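Local structure of Sodium/sialic acid symporter SiaT (Proteus mirabilis, 5NV9) at residues S61-F64 against M65-A69; F310-G313 against G314-P317. The protein uses the sodium gradient to drive uptake of the sialic acid N-acetylneuraminic acid across the bacterial inner membrane. All blocks are in the same frame, centred on the assembly; numbering follows the deposited sequence.

Contact 1: residues S61-F64 against M65-A69. With SLB (N-acetyl-beta-neuraminic acid), chain D.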
ATOM      1  N   SER A  61       0.098   6.353   5.380  1.00 24.53           N
ATOM      2  CA  SER A  61       0.579   7.696   5.690  1.00 24.93           C
ATOM      3  C   SER A  61       1.388   8.332   4.587  1.00 24.42           C
ATOM      4  O   SER A  61       1.565   9.538   4.579  1.00 28.81           O
ATOM      5  CB  SER A  61       1.376   7.632   6.980  1.00 30.44           C
ATOM      6  OG  SER A  61       2.503   6.818   6.754  1.00 33.08           O
ATOM      7  N   ILE A  62       1.871   7.539   3.636  1.00 24.62           N
ATOM      8  CA  ILE A  62       2.515   8.023   2.427  1.00 24.47           C
ATOM      9  C   ILE A  62       1.541   8.907   1.609  1.00 24.14           C
ATOM     10  O   ILE A  62       1.866  10.046   1.281  1.00 24.35           O
ATOM     11  CB  ILE A  62       2.989   6.829   1.532  1.00 25.93           C
ATOM     12  CG1 ILE A  62       4.152   6.087   2.171  1.00 25.02           C
ATOM     13  CG2 ILE A  62       3.378   7.294   0.127  1.00 29.43           C
ATOM     14  CD1 ILE A  62       4.439   4.772   1.518  1.00 24.49           C
ATOM     15  N   THR A  63       0.363   8.385   1.286  1.00 21.83           N
ATOM     16  CA  THR A  63      -0.643   9.165   0.578  1.00 23.68           C
ATOM     17  C   THR A  63      -1.105  10.326   1.466  1.00 24.63           C
ATOM     18  O   THR A  63      -1.228  11.484   0.996  1.00 22.48           O
ATOM     19  CB  THR A  63      -1.887   8.299   0.175  1.00 24.73           C
ATOM     20  OG1 THR A  63      -1.619   7.535  -1.005  1.00 22.73           O
ATOM     21  CG2 THR A  63      -3.166   9.156  -0.034  1.00 24.83           C
ATOM     22  N   PHE A  64      -1.346  10.030   2.755  1.00 24.50           N
ATOM     23  CA  PHE A  64      -2.039  10.990   3.636  1.00 23.35           C
ATOM     24  C   PHE A  64      -1.218  12.276   3.760  1.00 25.32           C
ATOM     25  O   PHE A  64      -1.788  13.374   3.676  1.00 26.95           O
ATOM     26  CB  PHE A  64      -2.314  10.391   5.018  1.00 24.97           C
ATOM     27  CG  PHE A  64      -3.447  11.069   5.791  1.00 23.59           C
ATOM     28  CD1 PHE A  64      -3.316  12.361   6.289  1.00 22.44           C
ATOM     29  CD2 PHE A  64      -4.622  10.383   6.060  1.00 24.54           C
ATOM     30  CE1 PHE A  64      -4.380  12.977   6.984  1.00 23.81           C
ATOM     31  CE2 PHE A  64      -5.689  10.969   6.789  1.00 25.00           C
ATOM     32  CZ  PHE A  64      -5.567  12.259   7.263  1.00 24.80           C
HETATM   33  N   MSE A  65       0.092  12.137   3.952  1.00 26.38           N
HETATM   34  CA  MSE A  65       1.023  13.267   4.071  1.00 28.22           C
HETATM   35  C   MSE A  65       1.579  13.777   2.762  1.00 29.04           C
HETATM   36  O   MSE A  65       1.714  14.987   2.623  1.00 36.05           O
HETATM   37  CB  MSE A  65       2.246  12.954   4.954  1.00 31.72           C
HETATM   38  CG  MSE A  65       2.226  13.828   6.224  1.00 41.03           C
HETATM   39 SE   MSE A  65       0.713  13.256   7.338  1.00 49.10          SE
HETATM   40  CE  MSE A  65       1.260  11.379   7.560  1.00 47.87           C
ATOM     41  N   SER A  66       1.937  12.889   1.819  1.00 26.86           N
ATOM     42  CA  SER A  66       2.614  13.289   0.600  1.00 26.77           C
ATOM     43  C   SER A  66       1.750  13.889  -0.466  1.00 24.29           C
ATOM     44  O   SER A  66       2.226  14.719  -1.211  1.00 23.01           O
ATOM     45  CB  SER A  66       3.275  12.082  -0.096  1.00 32.97           C
ATOM     46  OG  SER A  66       4.314  11.678   0.719  1.00 39.76           O
ATOM     47  N   ILE A  67       0.536  13.394  -0.618  1.00 21.49           N
ATOM     48  CA  ILE A  67      -0.284  13.842  -1.734  1.00 24.11           C
ATOM     49  C   ILE A  67      -0.671  15.311  -1.499  1.00 22.89           C
ATOM     50  O   ILE A  67      -0.478  16.139  -2.416  1.00 22.97           O
ATOM     51  CB  ILE A  67      -1.503  12.960  -2.049  1.00 23.53           C
ATOM     52  CG1 ILE A  67      -1.142  11.666  -2.818  1.00 26.90           C
ATOM     53  CG2 ILE A  67      -2.530  13.758  -2.837  1.00 25.87           C
ATOM     54  CD1 ILE A  67      -0.237  11.831  -4.026  1.00 27.78           C
ATOM     55  N   PRO A  68      -1.166  15.651  -0.281  1.00 22.26           N
ATOM     56  CA  PRO A  68      -1.362  17.085   0.026  1.00 23.20           C
ATOM     57  C   PRO A  68      -0.083  17.950  -0.149  1.00 23.35           C
ATOM     58  O   PRO A  68      -0.178  19.064  -0.680  1.00 20.49           O
ATOM     59  CB  PRO A  68      -1.840  17.083   1.487  1.00 22.37           C
ATOM     60  CG  PRO A  68      -2.525  15.739   1.629  1.00 21.86           C
ATOM     61  CD  PRO A  68      -1.694  14.787   0.774  1.00 21.76           C
ATOM     62  N   ALA A  69       1.075  17.478   0.338  1.00 22.38           N
ATOM     63  CA  ALA A  69       2.323  18.242   0.132  1.00 23.96           C
ATOM     64  C   ALA A  69       2.630  18.436  -1.355  1.00 24.62           C
ATOM     65  O   ALA A  69       3.083  19.494  -1.765  1.00 21.65           O
ATOM     66  CB  ALA A  69       3.474  17.552   0.816  1.00 26.80           C
TER
HETATM   67  C1  SLB D 503       0.225   4.625  -0.182  1.00 27.24           C
HETATM   68  C2  SLB D 503       0.035   4.272  -1.632  1.00 25.15           C
HETATM   69  C3  SLB D 503       1.130   4.922  -2.444  1.00 24.67           C
HETATM   70  C4  SLB D 503       0.896   4.794  -3.966  1.00 25.99           C
HETATM   71  C5  SLB D 503      -0.454   5.462  -4.230  1.00 26.42           C
HETATM   72  C6  SLB D 503      -1.551   4.777  -3.389  1.00 26.08           C
HETATM   73  C7  SLB D 503      -2.954   5.377  -3.552  1.00 24.20           C
HETATM   74  C8  SLB D 503      -3.966   4.672  -2.688  1.00 22.85           C
HETATM   75  C9  SLB D 503      -5.386   5.158  -2.974  1.00 24.83           C
HETATM   76  C10 SLB D 503      -1.017   6.489  -6.402  1.00 28.16           C
HETATM   77  C11 SLB D 503      -1.696   6.197  -7.715  1.00 31.60           C
HETATM   78  N5  SLB D 503      -0.807   5.395  -5.655  1.00 27.84           N
HETATM   79  O1A SLB D 503      -0.398   5.643   0.277  1.00 24.48           O
HETATM   80  O1B SLB D 503       1.046   3.914   0.513  1.00 29.61           O
HETATM   81  O2  SLB D 503       0.053   2.829  -1.829  1.00 24.77           O
HETATM   82  O4  SLB D 503       1.947   5.484  -4.727  1.00 24.67           O
HETATM   83  O6  SLB D 503      -1.230   4.857  -2.003  1.00 27.94           O
HETATM   84  O7  SLB D 503      -2.969   6.752  -3.155  1.00 23.82           O
HETATM   85  O8  SLB D 503      -3.888   3.267  -2.895  1.00 25.09           O
HETATM   86  O9  SLB D 503      -5.820   4.824  -4.317  1.00 27.58           O
HETATM   87  O10 SLB D 503      -0.737   7.640  -6.028  1.00 26.82           O
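The Phe64 ring sits obliquely to the backbone N of Met65, and its CD1 comes within 4.3 Å of Met65 SE, an apolar touch; the ring also stacks edge-to-face with Phe288 of helix 267-301. The other flat group is the sialic acid carboxylate, with Ile62 CD1 at 3.6 Å from SLB O1B. Phe64 and Ile62 both belong to the first turns of helix 61-73, the periplasmic half of the discontinuous first core helix in the LeuT fold, and the carboxylate lies against Ile62 and Thr63. Backbone bonds from i+4 to i hold these turns: Met65 N to Ser61 O at 3.1 Å, and Ile67 N to Thr63 O at 3.1 Å.

Thr63 meets the sialic acid through both its N-H and its hydroxyl. Its OG1 stands beside its own backbone N (chi1 -80°), which turns hydroxyl and N-H to the same carboxylate oxygen. The N-H bond to SLB O1A is weak, and OG1 lies 2.6 Å from O1A, while SLB O7 donates to Thr63 OG1 at 2.7 Å. Thr58, Ser60, Gln82 and Arg135 also bind the sialic acid.

One turn on from Ser61, the selenomethionine side chain of Met65 bends at chi2 and chi3 and curls back until its CE lies 3.8 Å from Ser61 CB. The Ser61 hydroxyl is engaged with Ile139 O and Thr143 on helix 118-151, while Phe64 reaches Ile336 and Ala339 of helix 328-361. The helix kinks at Pro68, whose N can offer no hydrogen to Phe64 O. That buried carbonyl has no hydrogen-bond partner, and Pro68 CG stands 3.2 Å from Phe64 O.

Contact 2: residues F310-G313 against G314-P317; sequences FNTG and GILP
Asn311 O accepts from Gly314 N at 3.0 Å, an i to i+3 bond that marks a short 3-10 turn leading into helix 315-323, and a second, weak bond of the same spacing joins Ile315 N to Thr312 O. In the LeuT fold this periplasmic connection between helices 267-301 and 328-361 probably corresponds to the extracellular loop after the seventh core helix.

Asn311 forms an Asx turn. It carries CG anti to its backbone N (chi1 -169°), and OD1 accepts from Gly313 N at 2.8 Å, with the donor in the plane of the side-chain carbonyl. The main-chain O of Asn311 takes the next N-H, that of Gly314. One residue therefore fastens two consecutive N-H groups, through its side chain and its backbone.

Phe310 brings the edge of its ring, not a face, to the turn. Gly314 O and Ile315 N lie in the ring plane, and CE2 is 3.5 Å from Gly314 C. Farther round the rim, Phe310 CD2 meets Ile315 CG1 at 3.9 Å, the two side chains running at a slant to one another. Thr312 and Ile315 lie alongside and point the same way, so that the methyl CG2 of Thr312 rests 3.9 Å from Ile315 CD1. Ile315 also packs on Tyr72 of helix 61-73 and on Leu295 and Tyr299 of helix 267-301.

The change from 3-10 to helix is bridged by solvent where a direct i to i+4 bond might be expected: one water donates to Thr312 O at 2.9 Å and accepts from Leu316 N at 3.0 Å.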
ATOM      1  N   PHE A 310      10.250  26.508   6.411  1.00 43.73           N
ATOM      2  CA  PHE A 310       9.432  25.393   6.885  1.00 38.54           C
ATOM      3  C   PHE A 310       9.339  24.274   5.809  1.00 37.55           C
ATOM      4  O   PHE A 310       8.986  24.563   4.670  1.00 34.15           O
ATOM      5  CB  PHE A 310       8.037  25.882   7.284  1.00 40.72           C
ATOM      6  CG  PHE A 310       7.260  24.879   8.098  1.00 39.68           C
ATOM      7  CD1 PHE A 310       7.592  24.650   9.419  1.00 42.93           C
ATOM      8  CD2 PHE A 310       6.250  24.121   7.520  1.00 42.39           C
ATOM      9  CE1 PHE A 310       6.912  23.705  10.163  1.00 43.72           C
ATOM     10  CE2 PHE A 310       5.569  23.172   8.258  1.00 41.90           C
ATOM     11  CZ  PHE A 310       5.906  22.958   9.581  1.00 40.02           C
ATOM     12  N   ASN A 311       9.678  23.027   6.150  1.00 32.34           N
ATOM     13  CA  ASN A 311       9.517  21.889   5.216  1.00 38.17           C
ATOM     14  C   ASN A 311       8.049  21.711   4.789  1.00 35.25           C
ATOM     15  O   ASN A 311       7.163  21.587   5.658  1.00 33.08           O
ATOM     16  CB  ASN A 311       9.998  20.582   5.834  1.00 40.57           C
ATOM     17  CG  ASN A 311      10.100  19.456   4.803  1.00 49.67           C
ATOM     18  OD1 ASN A 311       9.104  18.987   4.234  1.00 51.67           O
ATOM     19  ND2 ASN A 311      11.321  19.028   4.542  1.00 56.60           N
ATOM     20  N   THR A 312       7.788  21.680   3.474  1.00 34.30           N
ATOM     21  CA  THR A 312       6.392  21.623   2.972  1.00 32.92           C
ATOM     22  C   THR A 312       5.668  20.295   3.287  1.00 32.72           C
ATOM     23  O   THR A 312       4.413  20.214   3.257  1.00 30.66           O
ATOM     24  CB  THR A 312       6.232  22.040   1.497  1.00 34.53           C
ATOM     25  OG1 THR A 312       6.974  21.191   0.625  1.00 41.13           O
ATOM     26  CG2 THR A 312       6.697  23.435   1.289  1.00 34.96           C
ATOM     27  N   GLY A 313       6.429  19.268   3.642  1.00 29.71           N
ATOM     28  CA  GLY A 313       5.821  18.032   4.108  1.00 31.17           C
ATOM     29  C   GLY A 313       5.162  18.157   5.468  1.00 30.84           C
ATOM     30  O   GLY A 313       4.318  17.340   5.815  1.00 35.81           O
ATOM     31  N   GLY A 314       5.485  19.201   6.237  1.00 32.16           N
ATOM     32  CA  GLY A 314       4.847  19.383   7.551  1.00 30.79           C
ATOM     33  C   GLY A 314       3.669  20.357   7.586  1.00 34.10           C
ATOM     34  O   GLY A 314       3.137  20.642   8.648  1.00 33.14           O
ATOM     35  N   ILE A 315       3.274  20.895   6.431  1.00 32.71           N
ATOM     36  CA  ILE A 315       2.224  21.926   6.385  1.00 31.22           C
ATOM     37  C   ILE A 315       0.868  21.353   6.736  1.00 28.47           C
ATOM     38  O   ILE A 315       0.149  21.960   7.523  1.00 29.04           O
ATOM     39  CB  ILE A 315       2.182  22.717   5.042  1.00 33.82           C
ATOM     40  CG1 ILE A 315       3.330  23.718   5.002  1.00 36.69           C
ATOM     41  CG2 ILE A 315       0.938  23.580   4.886  1.00 32.29           C
ATOM     42  CD1 ILE A 315       3.646  24.176   3.581  1.00 36.88           C
ATOM     43  N   LEU A 316       0.515  20.186   6.216  1.00 27.20           N
ATOM     44  CA  LEU A 316      -0.709  19.561   6.661  1.00 25.47           C
ATOM     45  C   LEU A 316      -0.773  19.338   8.182  1.00 26.27           C
ATOM     46  O   LEU A 316      -1.727  19.794   8.827  1.00 25.47           O
ATOM     47  CB  LEU A 316      -1.043  18.297   5.878  1.00 26.40           C
ATOM     48  CG  LEU A 316      -2.226  17.469   6.409  1.00 28.10           C
ATOM     49  CD1 LEU A 316      -3.530  18.290   6.589  1.00 30.19           C
ATOM     50  CD2 LEU A 316      -2.454  16.261   5.508  1.00 27.97           C
ATOM     51  N   PRO A 317       0.206  18.624   8.770  1.00 27.78           N
ATOM     52  CA  PRO A 317       0.137  18.453  10.226  1.00 27.72           C
ATOM     53  C   PRO A 317       0.167  19.748  11.020  1.00 28.94           C
ATOM     54  O   PRO A 317      -0.421  19.815  12.106  1.00 30.09           O
ATOM     55  CB  PRO A 317       1.388  17.641  10.568  1.00 30.78           C
ATOM     56  CG  PRO A 317       2.072  17.300   9.278  1.00 29.91           C
ATOM     57  CD  PRO A 317       1.201  17.739   8.142  1.00 29.72           C
TER
HETATM   58  O   HOH W   1       1.638  19.356   3.551  1.00 43.77           O

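Contact 1 precedes contact 2 along the chain, with some 240 residues between them, yet their centres are only 10 Å apart on the same side of the chain's centre. Leu316, on helix 315-323, joins them: its CD2 lies 3.5 Å from Phe64 O and 3.9 Å from Pro68 CG, so it reaches the kink of helix 61-73. A second touch, Ala69 CB to Thr312 O at 3.7 Å, adds to the interface. Contact 1 supplies Ile62 and Thr63 to the sialic acid pocket, whereas contact 2 lies away from the annotated sites. The periplasmic loop thus rests directly on the substrate-binding half-helix in this outward-open state.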